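Glycogen synthase (PDB 6GNF) binds adenosine-5'-diphosphate and a glycan in the cleft between its two alpha/beta halves, as a two-domain protein related to the group 1 glycosyltransferases. Local coordinates at residues A[271-276]-A[458-463]; A[368-373]-A[490-495]; A[424-429]-A[449-454]; A[430-435]-A[471-476]. One frame throughout, in Å; residues are numbered along the deposited sequence.

In the fold
Contact 4 holds the middle of the set, its centre about 13 Å from that of contact 1, 12 Å from contact 2 and 14 Å from contact 3. Contact 3 pairs two strands of the six-stranded parallel sheet, and the chain leaving strand 426-429 runs straight into the 430-435 loop of contact 4. Met429 has its side chain about 5 Å from ADP, and Glu434 of contact 4 touches ADP and binds AC1. Contact 2 packs two helices on the sheet face that bears Leu428. Contact 1 spans the cleft between the two halves, Ser272 OG lying 2.8 Å from Pro435 O of contact 4, while Val271 touches AC1.

Contact 1. Residues A[271-276]-A[458-463]; sequences VSPNFA and LVDTVP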
loop_
_atom_site.group_PDB
_atom_site.type_symbol
_atom_site.label_atom_id
_atom_site.label_comp_id
_atom_site.label_asym_id
_atom_site.label_seq_id
_atom_site.Cartn_x
_atom_site.Cartn_y
_atom_site.Cartn_z
ATOM N N VAL A 271 -7.365 -4.466 4.905
ATOM C CA VAL A 271 -7.258 -3.052 5.237
ATOM C C VAL A 271 -8.543 -2.227 5.026
ATOM O O VAL A 271 -8.510 -0.997 5.092
ATOM C CB VAL A 271 -6.049 -2.420 4.524
ATOM C CG1 VAL A 271 -4.759 -3.005 5.084
ATOM C CG2 VAL A 271 -6.109 -2.636 3.017
ATOM N N SER A 272 -9.674 -2.902 4.821
ATOM C CA SER A 272 -11.006 -2.283 4.942
ATOM C C SER A 272 -12.092 -3.370 4.933
ATOM O O SER A 272 -11.928 -4.400 4.268
ATOM C CB SER A 272 -11.286 -1.265 3.827
ATOM O OG SER A 272 -11.631 -1.894 2.617
ATOM N N PRO A 273 -13.179 -3.173 5.710
ATOM C CA PRO A 273 -14.287 -4.138 5.724
ATOM C C PRO A 273 -14.896 -4.392 4.348
ATOM O O PRO A 273 -15.315 -5.500 4.052
ATOM C CB PRO A 273 -15.350 -3.468 6.603
ATOM C CG PRO A 273 -14.653 -2.399 7.362
ATOM C CD PRO A 273 -13.414 -2.026 6.610
ATOM N N ASN A 274 -15.007 -3.356 3.529
ATOM C CA ASN A 274 -15.645 -3.524 2.223
ATOM C C ASN A 274 -14.744 -4.282 1.259
ATOM O O ASN A 274 -15.240 -5.032 0.422
ATOM C CB ASN A 274 -16.074 -2.175 1.625
ATOM C CG ASN A 274 -16.904 -2.338 0.363
ATOM O OD1 ASN A 274 -17.922 -3.022 0.364
ATOM N ND2 ASN A 274 -16.457 -1.731 -0.727
ATOM N N PHE A 275 -13.432 -4.076 1.365
ATOM C CA PHE A 275 -12.491 -4.852 0.559
ATOM C C PHE A 275 -12.539 -6.330 0.939
ATOM O O PHE A 275 -12.517 -7.195 0.061
ATOM C CB PHE A 275 -11.071 -4.322 0.697
ATOM C CG PHE A 275 -10.063 -5.072 -0.136
ATOM C CD1 PHE A 275 -10.219 -5.169 -1.513
ATOM C CD2 PHE A 275 -8.963 -5.666 0.452
ATOM C CE1 PHE A 275 -9.296 -5.853 -2.282
ATOM C CE2 PHE A 275 -8.035 -6.351 -0.312
ATOM C CZ PHE A 275 -8.201 -6.443 -1.681
ATOM N N ALA A 276 -12.625 -6.609 2.239
ATOM C CA ALA A 276 -12.718 -7.991 2.724
ATOM C C ALA A 276 -13.939 -8.667 2.106
ATOM O O ALA A 276 -13.873 -9.806 1.647
ATOM C CB ALA A 276 -12.820 -8.013 4.244
ATOM N N LEU A 458 -12.645 2.784 -0.376
ATOM C CA LEU A 458 -13.136 4.105 -0.761
ATOM C C LEU A 458 -14.607 4.248 -0.380
ATOM O O LEU A 458 -15.053 5.329 0.004
ATOM C CB LEU A 458 -12.940 4.352 -2.256
ATOM C CG LEU A 458 -11.488 4.341 -2.745
ATOM C CD1 LEU A 458 -11.426 4.412 -4.268
ATOM C CD2 LEU A 458 -10.689 5.472 -2.124
ATOM N N VAL A 459 -15.354 3.149 -0.479
ATOM C CA VAL A 459 -16.743 3.125 -0.026
ATOM C C VAL A 459 -16.808 3.338 1.487
ATOM O O VAL A 459 -17.642 4.081 1.980
ATOM C CB VAL A 459 -17.445 1.792 -0.385
ATOM C CG1 VAL A 459 -18.861 1.770 0.179
ATOM C CG2 VAL A 459 -17.483 1.594 -1.900
ATOM N N ASP A 460 -15.919 2.689 2.225
ATOM C CA ASP A 460 -15.880 2.812 3.682
ATOM C C ASP A 460 -15.466 4.200 4.156
ATOM O O ASP A 460 -15.982 4.681 5.157
ATOM C CB ASP A 460 -14.908 1.781 4.290
ATOM C CG ASP A 460 -15.456 0.375 4.282
ATOM O OD1 ASP A 460 -16.631 0.180 4.647
ATOM O OD2 ASP A 460 -14.710 -0.549 3.916
ATOM N N THR A 461 -14.509 4.812 3.465
ATOM C CA THR A 461 -13.880 6.045 3.938
ATOM C C THR A 461 -14.525 7.331 3.430
ATOM O O THR A 461 -14.298 8.401 3.989
ATOM C CB THR A 461 -12.387 6.073 3.557
ATOM O OG1 THR A 461 -12.243 5.825 2.146
ATOM C CG2 THR A 461 -11.635 5.018 4.343
ATOM N N VAL A 462 -15.319 7.230 2.369
ATOM C CA VAL A 462 -15.980 8.399 1.775
ATOM C C VAL A 462 -17.498 8.174 1.693
ATOM O O VAL A 462 -18.048 7.941 0.613
ATOM C CB VAL A 462 -15.417 8.714 0.369
ATOM C CG1 VAL A 462 -15.953 10.048 -0.149
ATOM C CG2 VAL A 462 -13.901 8.742 0.396
ATOM N N PRO A 463 -18.183 8.216 2.848
ATOM C CA PRO A 463 -19.641 8.259 2.832
ATOM C C PRO A 463 -20.144 9.614 2.317
ATOM O O PRO A 463 -19.342 10.531 2.123
ATOM C CB PRO A 463 -20.010 8.055 4.304
ATOM C CG PRO A 463 -18.831 8.553 5.057
ATOM C CD PRO A 463 -17.658 8.137 4.222
#
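Asp460 and Asn274 carry this contact, with Val459 alongside. Asp460 OD2 accepts a hydrogen bond from the backbone N of Asn274 at 2.8 Å, with an N-H...O angle of 154°, through its syn lone pair, on the side of the other carboxylate oxygen. Asn274 stands in the first turn of helix 273-281, where the backbone N-H groups have no helical acceptor of their own. The same oxygen is packed close by carbon: Asn274 CB is 3.1 Å from Asp460 OD2 and Pro273 CD 3.3 Å from it, so the carboxylate rests on the opening turn. Ser272 takes the N-cap position: its OG accepts from Phe275 N at 3.1 Å, and also bonds Pro435 O. Two side-chain oxygens thus serve neighbouring N-H groups of one helix end, and that end would be expected to stabilise the negative charge of Asp460. A CG anti to the backbone N (chi1 -172°) places the Asn274 amide obliquely against Val459, ND2 lying 3.7 Å from Val459 CG2. ND2 is hydrogen-bonded to Gly456 O, just ahead of helix 457-461. One asparagine therefore meets the second helix with its backbone at Asp460 and with its amide at the helix start. Helix 273-281 follows strand 267-270 of the nine-stranded sheet, against which Phe275 and Ala276 rest at Thr270. Helix 457-461 follows strand 449-452 of the six-stranded sheet, with Leu458 against Val452 and Gln440 of helix 439-445, and the start of the first helix meets the side of the second between the two sheets.

Contact 2. Residues A[368-373]-A[490-495]; sequences IIAAMP and QGVDAM
Val492 lays CG2 over one face of the peptide group joining Ala370 to Ala371, almost straight above Ala371 N at 3.7 Å; this peptide is the flat group of an otherwise aliphatic contact, and no ring or amide side chain takes part. The same methyl also reaches Ala370 CB at 4.0 Å. Its twin CG1, anti to the backbone N of Val492, goes instead to Ala371 CB, 3.6 Å away, so the two methyls sit side by side against Ala371, one on its side chain and one on its backbone. Ala371 is the pivot: its small CB points at the other helix and lets the backbones come to 5.2 Å between Ala371 CA and Val492 CA. One turn on, Met495 closes over Ala371 CB. Its chain runs fully extended to the sulfur and then bends at chi3 (72°), which brings Met495 CE to 3.5 Å from Ala371 CB, somewhat tighter than usual van der Waals contact. The sulfur itself meets Ile368 CG1 at 3.9 Å, the two side chains crossing at about a right angle. Nothing polar bonds across these segments; a neighbouring salt bridge joins Asp493 OD1 to Lys374 NZ at the margin. Val367 lies against both Val492 and Met495, extending the apolar seam along helix 365-370. Ile368 reaches on to Val382 and Ile384 of strand 381-385, and both Ile368 and Met495 touch Leu428 of strand 426-429. Helices packed side by side on one face of a parallel sheet in this way are characteristic of the Rossmann-like domain of the GT-B fold.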
loop_
_atom_site.group_PDB
_atom_site.type_symbol
_atom_site.label_atom_id
_atom_site.label_comp_id
_atom_site.label_asym_id
_atom_site.label_seq_id
_atom_site.Cartn_x
_atom_site.Cartn_y
_atom_site.Cartn_z
ATOM N N ILE A 368 -8.244 9.330 -16.731
ATOM C CA ILE A 368 -8.200 10.791 -16.615
ATOM C C ILE A 368 -7.667 11.403 -17.906
ATOM O O ILE A 368 -8.260 12.337 -18.445
ATOM C CB ILE A 368 -7.340 11.269 -15.424
ATOM C CG1 ILE A 368 -7.882 10.716 -14.104
ATOM C CG2 ILE A 368 -7.327 12.794 -15.356
ATOM C CD1 ILE A 368 -6.994 10.996 -12.909
ATOM N N ILE A 369 -6.573 10.845 -18.412
ATOM C CA ILE A 369 -5.964 11.328 -19.646
ATOM C C ILE A 369 -6.923 11.181 -20.830
ATOM O O ILE A 369 -7.068 12.104 -21.627
ATOM C CB ILE A 369 -4.632 10.604 -19.929
ATOM C CG1 ILE A 369 -3.579 11.045 -18.908
ATOM C CG2 ILE A 369 -4.135 10.896 -21.342
ATOM C CD1 ILE A 369 -2.373 10.133 -18.833
ATOM N N ALA A 370 -7.586 10.032 -20.924
ATOM C CA ALA A 370 -8.538 9.780 -22.007
ATOM C C ALA A 370 -9.786 10.660 -21.902
ATOM O O ALA A 370 -10.462 10.896 -22.904
ATOM C CB ALA A 370 -8.933 8.312 -22.036
ATOM N N ALA A 371 -10.081 11.155 -20.701
ATOM C CA ALA A 371 -11.284 11.954 -20.463
ATOM C C ALA A 371 -11.159 13.411 -20.904
ATOM O O ALA A 371 -12.161 14.127 -20.925
ATOM C CB ALA A 371 -11.659 11.900 -18.987
ATOM N N MET A 372 -9.949 13.843 -21.260
ATOM C CA MET A 372 -9.667 15.265 -21.516
ATOM C C MET A 372 -10.595 15.935 -22.530
ATOM O O MET A 372 -11.075 17.039 -22.272
ATOM C CB MET A 372 -8.204 15.463 -21.932
ATOM C CG MET A 372 -7.210 15.234 -20.804
ATOM S SD MET A 372 -7.235 16.559 -19.578
ATOM C CE MET A 372 -6.627 15.696 -18.130
ATOM N N PRO A 373 -10.876 15.269 -23.668
ATOM C CA PRO A 373 -11.784 15.890 -24.640
ATOM C C PRO A 373 -13.149 16.248 -24.048
ATOM O O PRO A 373 -13.702 17.296 -24.379
ATOM C CB PRO A 373 -11.929 14.818 -25.727
ATOM C CG PRO A 373 -10.698 13.980 -25.603
ATOM C CD PRO A 373 -10.377 13.964 -24.142
ATOM N N GLN A 490 -15.981 3.858 -21.160
ATOM C CA GLN A 490 -16.991 3.648 -20.124
ATOM C C GLN A 490 -16.496 4.183 -18.791
ATOM O O GLN A 490 -17.264 4.767 -18.023
ATOM C CB GLN A 490 -17.317 2.166 -19.971
ATOM C CG GLN A 490 -17.885 1.530 -21.226
ATOM C CD GLN A 490 -18.557 0.201 -20.960
ATOM O OE1 GLN A 490 -19.503 -0.164 -21.645
ATOM N NE2 GLN A 490 -18.073 -0.531 -19.961
ATOM N N GLY A 491 -15.212 3.963 -18.516
ATOM C CA GLY A 491 -14.564 4.518 -17.333
ATOM C C GLY A 491 -14.600 6.035 -17.328
ATOM O O GLY A 491 -14.912 6.651 -16.304
ATOM N N VAL A 492 -14.283 6.638 -18.475
ATOM C CA VAL A 492 -14.327 8.092 -18.625
ATOM C C VAL A 492 -15.700 8.624 -18.226
ATOM O O VAL A 492 -15.807 9.496 -17.362
ATOM C CB VAL A 492 -13.989 8.525 -20.074
ATOM C CG1 VAL A 492 -14.378 9.974 -20.331
ATOM C CG2 VAL A 492 -12.506 8.321 -20.348
ATOM N N ASP A 493 -16.741 8.038 -18.806
ATOM C CA ASP A 493 -18.116 8.438 -18.517
ATOM C C ASP A 493 -18.463 8.204 -17.042
ATOM O O ASP A 493 -19.069 9.048 -16.386
ATOM C CB ASP A 493 -19.086 7.681 -19.431
ATOM C CG ASP A 493 -18.905 8.036 -20.918
ATOM O OD1 ASP A 493 -18.401 9.140 -21.235
ATOM O OD2 ASP A 493 -19.277 7.218 -21.784
ATOM N N ALA A 494 -18.020 7.076 -16.498
ATOM C CA ALA A 494 -18.272 6.739 -15.098
ATOM C C ALA A 494 -17.608 7.732 -14.134
ATOM O O ALA A 494 -18.191 8.098 -13.109
ATOM C CB ALA A 494 -17.800 5.324 -14.815
ATOM N N MET A 495 -16.398 8.170 -14.470
ATOM C CA MET A 495 -15.678 9.148 -13.655
ATOM C C MET A 495 -16.401 10.487 -13.683
ATOM O O MET A 495 -16.629 11.102 -12.649
ATOM C CB MET A 495 -14.241 9.318 -14.171
ATOM C CG MET A 495 -13.404 10.331 -13.399
ATOM S SD MET A 495 -11.740 10.521 -14.069
ATOM C CE MET A 495 -12.086 11.417 -15.579
#

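Contact 3. Residues A[424-429]-A[449-454]; sequences ADYCLM and IPVVAP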
loop_
_atom_site.group_PDB
_atom_site.type_symbol
_atom_site.label_atom_id
_atom_site.label_comp_id
_atom_site.label_asym_id
_atom_site.label_seq_id
_atom_site.Cartn_x
_atom_site.Cartn_y
_atom_site.Cartn_z
ATOM N N ALA A 424 -5.983 21.846 -4.088
ATOM C CA ALA A 424 -7.112 21.316 -4.841
ATOM C C ALA A 424 -8.403 21.405 -4.038
ATOM O O ALA A 424 -8.388 21.332 -2.808
ATOM C CB ALA A 424 -6.856 19.871 -5.246
ATOM N N ASP A 425 -9.518 21.532 -4.748
ATOM C CA ASP A 425 -10.838 21.467 -4.129
ATOM C C ASP A 425 -11.272 20.026 -3.973
ATOM O O ASP A 425 -11.963 19.677 -3.017
ATOM C CB ASP A 425 -11.844 22.206 -4.989
ATOM C CG ASP A 425 -11.512 23.659 -5.115
ATOM O OD1 ASP A 425 -11.256 24.272 -4.063
ATOM O OD2 ASP A 425 -11.507 24.182 -6.254
ATOM N N TYR A 426 -10.871 19.195 -4.934
ATOM C CA TYR A 426 -11.289 17.806 -4.980
ATOM C C TYR A 426 -10.101 16.859 -5.152
ATOM O O TYR A 426 -9.158 17.160 -5.878
ATOM C CB TYR A 426 -12.291 17.617 -6.118
ATOM C CG TYR A 426 -13.549 18.442 -5.952
ATOM C CD1 TYR A 426 -14.508 18.094 -5.010
ATOM C CD2 TYR A 426 -13.773 19.578 -6.724
ATOM C CE1 TYR A 426 -15.660 18.845 -4.844
ATOM C CE2 TYR A 426 -14.922 20.342 -6.567
ATOM C CZ TYR A 426 -15.868 19.973 -5.628
ATOM O OH TYR A 426 -17.020 20.730 -5.478
ATOM N N CYS A 427 -10.177 15.712 -4.486
ATOM C CA CYS A 427 -9.198 14.637 -4.626
ATOM C C CYS A 427 -9.802 13.522 -5.481
ATOM O O CYS A 427 -10.722 12.828 -5.059
ATOM C CB CYS A 427 -8.814 14.108 -3.250
ATOM S SG CYS A 427 -7.806 12.625 -3.288
ATOM N N LEU A 428 -9.266 13.353 -6.685
ATOM C CA LEU A 428 -9.858 12.495 -7.704
ATOM C C LEU A 428 -9.168 11.135 -7.753
ATOM O O LEU A 428 -7.973 11.057 -8.051
ATOM C CB LEU A 428 -9.731 13.191 -9.055
ATOM C CG LEU A 428 -10.453 12.618 -10.270
ATOM C CD1 LEU A 428 -11.954 12.765 -10.117
ATOM C CD2 LEU A 428 -9.982 13.326 -11.532
ATOM N N MET A 429 -9.913 10.073 -7.428
ATOM C CA MET A 429 -9.377 8.708 -7.401
ATOM C C MET A 429 -10.259 7.726 -8.178
ATOM O O MET A 429 -11.069 7.008 -7.585
ATOM C CB MET A 429 -9.249 8.223 -5.957
ATOM C CG MET A 429 -8.401 9.123 -5.072
ATOM S SD MET A 429 -8.284 8.485 -3.396
ATOM C CE MET A 429 -7.302 7.023 -3.657
ATOM N N ILE A 449 -12.112 17.619 -0.810
ATOM C CA ILE A 449 -13.224 16.680 -0.888
ATOM C C ILE A 449 -12.940 15.526 -1.851
ATOM O O ILE A 449 -12.698 15.764 -3.038
ATOM C CB ILE A 449 -14.504 17.410 -1.333
ATOM C CG1 ILE A 449 -14.944 18.387 -0.239
ATOM C CG2 ILE A 449 -15.614 16.416 -1.639
ATOM C CD1 ILE A 449 -15.954 19.420 -0.689
ATOM N N PRO A 450 -13.004 14.273 -1.357
ATOM C CA PRO A 450 -12.779 13.136 -2.249
ATOM C C PRO A 450 -13.901 12.898 -3.264
ATOM O O PRO A 450 -15.083 12.980 -2.923
ATOM C CB PRO A 450 -12.680 11.935 -1.290
ATOM C CG PRO A 450 -12.412 12.520 0.052
ATOM C CD PRO A 450 -13.100 13.847 0.051
ATOM N N VAL A 451 -13.502 12.609 -4.500
ATOM C CA VAL A 451 -14.402 12.132 -5.538
ATOM C C VAL A 451 -13.781 10.831 -6.027
ATOM O O VAL A 451 -12.774 10.845 -6.730
ATOM C CB VAL A 451 -14.552 13.150 -6.689
ATOM C CG1 VAL A 451 -15.545 12.664 -7.731
ATOM C CG2 VAL A 451 -14.967 14.504 -6.152
ATOM N N VAL A 452 -14.394 9.713 -5.647
ATOM C CA VAL A 452 -13.736 8.418 -5.694
ATOM C C VAL A 452 -14.574 7.340 -6.373
ATOM O O VAL A 452 -15.791 7.442 -6.466
ATOM C CB VAL A 452 -13.371 7.951 -4.266
ATOM C CG1 VAL A 452 -12.480 8.982 -3.592
ATOM C CG2 VAL A 452 -14.613 7.713 -3.420
ATOM N N ALA A 453 -13.895 6.312 -6.864
ATOM C CA ALA A 453 -14.567 5.140 -7.405
ATOM C C ALA A 453 -15.239 4.355 -6.275
ATOM O O ALA A 453 -14.712 4.290 -5.165
ATOM C CB ALA A 453 -13.579 4.248 -8.137
ATOM N N PRO A 454 -16.392 3.737 -6.564
ATOM C CA PRO A 454 -17.126 2.975 -5.560
ATOM C C PRO A 454 -16.573 1.560 -5.397
ATOM O O PRO A 454 -17.256 0.591 -5.691
ATOM C CB PRO A 454 -18.541 2.948 -6.145
ATOM C CG PRO A 454 -18.313 2.881 -7.620
ATOM C CD PRO A 454 -17.071 3.702 -7.878
#
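Cys427 and Met429 alternate with Ile449, Val451 and Ala453 in a ladder of five backbone hydrogen bonds. Cys427 N donates to Ile449 O (2.9 Å) and Cys427 O accepts from Val451 N (2.8 Å); Met429 likewise gives its N to Val451 O and takes Ala453 N on its O. The ladder starts with Ile449 N on Asp425 O, 3.0 Å. The strands 426-429 and 449-452 run parallel, their short axes 22° apart and 4.4 Å at the closest. On one face Tyr426 holds CG anti to its carbonyl carbon (chi1 -61°), which lays the ring alongside Ile449, with Tyr426 CD1 3.7 Å from Ile449 CB; Ile449 O sits at the ring edge, near its plane. Val451 CG2 approaches the same CD1 obliquely at 3.8 Å. These are the two strands of a beta-alpha-beta unit closed by helix 439-445, which lies over the other face, meeting Cys427 at Ala443 and Met429 at Gln440. Met429 CB touches Val452 CG1 there, 4.1 Å apart. Further out, the Tyr426 ring stacks with that of Phe353, and helices 485-503 and 509-520 back the face of Tyr426, Ile449 and Val451. Asp425 OD2, just ahead of the strand, forms a salt bridge with Lys335 and accepts from Leu352 N.

Contact 4. Residues A[430-435]-A[471-476]; sequences PSRFEP and NKIPMP. With AC1 (4,6-dideoxy-4-{[(1S,4R,5S,6S)-4,5,6-trihydroxy-3-(hydroxymethyl)cyclohex-2-en-1-yl]amino}-alpha-D-glucopyranose), chain D.
Pro474 O is gripped by Arg432 NE at 3.2 Å and by water 3, which donates to it at 3.0 Å. The NE bond has an N-H...O angle of 150°, with the oxygen in the guanidinium plane, and water 3 also accepts from Arg432 NH2, closing a small ring at that edge. NH1 turns to Asp366 OD1, in a salt bridge, and to Asn361 O, so bonds on several sides fix the rotation of this buried group. Ile473 CG2 lies over one guanidinium face and packs 3.8 Å from Arg432 CG, the two side chains crossing at about a right angle. Met475 folds at chi2 (-80°) and again at chi3, which brings SD to 3.7 Å from Arg432 CB and to the edge of the Phe433 ring, 5.0 Å from its centroid and 78° off its normal, a Met-aromatic contact. Both segments are loops that follow strands of the parallel sheet, 426-429 and 468-469, which flank strand 449-452, in the place where alpha/beta domains of the GT-B kind receive their ligands. Water stitches the loops together: water 1 bridges Ser431 O and Ile473 N, each at 2.8 Å, while water 2 links Arg432 O to Ile473 O. At the ligand end of 430-435, Ser431 OG donates to the anti lone pair of Glu434 OE1 at 2.6 Å and so helps orient the carboxylate. Glu434 OE2 accepts from AC1 O3B at 2.6 Å and forms a salt bridge with Lys363, while Pro435 CD packs beside the same AC1 hydroxyl.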
loop_
_atom_site.group_PDB
_atom_site.type_symbol
_atom_site.label_atom_id
_atom_site.label_comp_id
_atom_site.label_asym_id
_atom_site.label_seq_id
_atom_site.Cartn_x
_atom_site.Cartn_y
_atom_site.Cartn_z
ATOM N N PRO A 430 -10.065 7.640 -9.504
ATOM C CA PRO A 430 -10.827 6.721 -10.344
ATOM C C PRO A 430 -10.246 5.306 -10.335
ATOM O O PRO A 430 -9.941 4.747 -11.393
ATOM C CB PRO A 430 -10.699 7.358 -11.728
ATOM C CG PRO A 430 -9.342 7.964 -11.711
ATOM C CD PRO A 430 -9.125 8.449 -10.302
ATOM N N SER A 431 -10.102 4.734 -9.143
ATOM C CA SER A 431 -9.487 3.426 -8.993
ATOM C C SER A 431 -10.399 2.319 -9.517
ATOM O O SER A 431 -11.611 2.372 -9.346
ATOM C CB SER A 431 -9.144 3.155 -7.524
ATOM O OG SER A 431 -8.262 4.145 -7.023
ATOM N N ARG A 432 -9.799 1.314 -10.149
ATOM C CA ARG A 432 -10.519 0.122 -10.586
ATOM C C ARG A 432 -10.687 -0.878 -9.445
ATOM O O ARG A 432 -11.638 -1.648 -9.427
ATOM C CB ARG A 432 -9.803 -0.532 -11.766
ATOM C CG ARG A 432 -9.823 0.322 -13.026
ATOM C CD ARG A 432 -9.243 -0.416 -14.217
ATOM N NE ARG A 432 -9.462 0.317 -15.469
ATOM C CZ ARG A 432 -8.631 1.212 -16.008
ATOM N NH1 ARG A 432 -7.481 1.524 -15.428
ATOM N NH2 ARG A 432 -8.959 1.804 -17.148
ATOM N N PHE A 433 -9.729 -0.905 -8.530
ATOM C CA PHE A 433 -9.890 -1.576 -7.241
ATOM C C PHE A 433 -9.003 -0.843 -6.235
ATOM O O PHE A 433 -7.980 -0.258 -6.616
ATOM C CB PHE A 433 -9.529 -3.059 -7.338
ATOM C CG PHE A 433 -8.152 -3.312 -7.880
ATOM C CD1 PHE A 433 -7.927 -3.355 -9.250
ATOM C CD2 PHE A 433 -7.075 -3.502 -7.020
ATOM C CE1 PHE A 433 -6.657 -3.588 -9.755
ATOM C CE2 PHE A 433 -5.800 -3.733 -7.518
ATOM C CZ PHE A 433 -5.592 -3.771 -8.888
ATOM N N GLU A 434 -9.396 -0.847 -4.963
ATOM C CA GLU A 434 -8.687 -0.080 -3.949
ATOM C C GLU A 434 -8.916 -0.662 -2.563
ATOM O O GLU A 434 -9.923 -0.362 -1.926
ATOM C CB GLU A 434 -9.125 1.388 -3.992
ATOM C CG GLU A 434 -8.156 2.336 -3.304
ATOM C CD GLU A 434 -6.832 2.418 -4.022
ATOM O OE1 GLU A 434 -6.819 3.000 -5.126
ATOM O OE2 GLU A 434 -5.816 1.913 -3.488
ATOM N N PRO A 435 -7.990 -1.514 -2.092
ATOM C CA PRO A 435 -8.110 -2.114 -0.774
ATOM C C PRO A 435 -8.462 -1.122 0.336
ATOM O O PRO A 435 -9.362 -1.381 1.136
ATOM C CB PRO A 435 -6.727 -2.745 -0.562
ATOM C CG PRO A 435 -6.345 -3.176 -1.929
ATOM C CD PRO A 435 -6.876 -2.106 -2.847
ATOM N N ASN A 471 -19.414 6.335 -10.837
ATOM C CA ASN A 471 -19.835 5.003 -11.232
ATOM C C ASN A 471 -18.588 4.128 -11.319
ATOM O O ASN A 471 -17.465 4.631 -11.273
ATOM C CB ASN A 471 -20.587 5.029 -12.564
ATOM C CG ASN A 471 -21.957 5.673 -12.455
ATOM O OD1 ASN A 471 -22.535 5.755 -11.375
ATOM N ND2 ASN A 471 -22.498 6.104 -13.589
ATOM N N LYS A 472 -18.790 2.823 -11.428
ATOM C CA LYS A 472 -17.694 1.855 -11.443
ATOM C C LYS A 472 -16.778 2.045 -12.651
ATOM O O LYS A 472 -17.250 2.220 -13.762
ATOM C CB LYS A 472 -18.273 0.438 -11.455
ATOM C CG LYS A 472 -17.249 -0.671 -11.338
ATOM C CD LYS A 472 -17.900 -2.025 -11.566
ATOM C CE LYS A 472 -16.876 -3.143 -11.534
ATOM N NZ LYS A 472 -16.255 -3.288 -10.185
ATOM N N ILE A 473 -15.472 2.004 -12.423
ATOM C CA ILE A 473 -14.491 2.068 -13.503
ATOM C C ILE A 473 -14.200 0.633 -13.926
ATOM O O ILE A 473 -13.620 -0.119 -13.155
ATOM C CB ILE A 473 -13.176 2.751 -13.058
ATOM C CG1 ILE A 473 -13.453 4.082 -12.338
ATOM C CG2 ILE A 473 -12.252 2.967 -14.252
ATOM C CD1 ILE A 473 -14.176 5.123 -13.166
ATOM N N PRO A 474 -14.613 0.245 -15.142
ATOM C CA PRO A 474 -14.555 -1.177 -15.481
ATOM C C PRO A 474 -13.134 -1.702 -15.651
ATOM O O PRO A 474 -12.263 -0.984 -16.141
ATOM C CB PRO A 474 -15.337 -1.264 -16.792
ATOM C CG PRO A 474 -15.272 0.100 -17.385
ATOM C CD PRO A 474 -15.098 1.075 -16.260
ATOM N N MET A 475 -12.922 -2.946 -15.224
ATOM C CA MET A 475 -11.628 -3.611 -15.331
ATOM C C MET A 475 -11.421 -4.125 -16.750
ATOM O O MET A 475 -12.387 -4.335 -17.469
ATOM C CB MET A 475 -11.563 -4.797 -14.361
ATOM C CG MET A 475 -11.314 -4.423 -12.913
ATOM S SD MET A 475 -9.568 -4.097 -12.576
ATOM C CE MET A 475 -8.883 -5.745 -12.517
ATOM N N PRO A 476 -10.158 -4.386 -17.133
ATOM C CA PRO A 476 -9.906 -5.088 -18.398
ATOM C C PRO A 476 -10.564 -6.471 -18.388
ATOM O O PRO A 476 -10.663 -7.073 -17.320
ATOM C CB PRO A 476 -8.370 -5.217 -18.440
ATOM C CG PRO A 476 -7.843 -4.290 -17.393
ATOM C CD PRO A 476 -8.920 -4.175 -16.363
HETATM C C1 AC1 D . 3.197 -2.913 -2.871
HETATM O O2 AC1 D . 2.431 -4.932 -1.744
HETATM C C2 AC1 D . 2.304 -3.496 -1.774
HETATM C C4A AC1 D . -3.657 0.212 0.397
HETATM C C3 AC1 D . 0.841 -3.086 -1.954
HETATM O O3 AC1 D . 0.136 -3.524 -0.789
HETATM C C4 AC1 D . 0.693 -1.562 -2.157
HETATM N N4A AC1 D . -0.701 -1.090 -2.331
HETATM C C5 AC1 D . 1.578 -1.184 -3.355
HETATM O O5 AC1 D . 2.942 -1.514 -3.066
HETATM C C6 AC1 D . 1.530 0.297 -3.695
HETATM C C1B AC1 D . -1.799 -1.302 -1.384
HETATM C C2B AC1 D . -3.185 -0.773 -1.858
HETATM O O2B AC1 D . -3.193 -0.311 -3.205
HETATM C C3B AC1 D . -3.761 0.395 -1.088
HETATM O O3B AC1 D . -5.148 0.522 -1.402
HETATM O O4 AC1 D . -4.040 1.460 0.984
HETATM C C5B AC1 D . -2.252 -0.158 0.794
HETATM C C7B AC1 D . -1.418 -0.785 -0.019
HETATM C C6B AC1 D . -1.801 0.157 2.185
HETATM O O6B AC1 D . -2.692 -0.520 3.073
HETATM O O HOH W 1 -14.137 1.364 -10.048
HETATM O O HOH W 2 -13.754 -1.269 -10.948
HETATM O O HOH W 3 -12.129 1.572 -17.709
#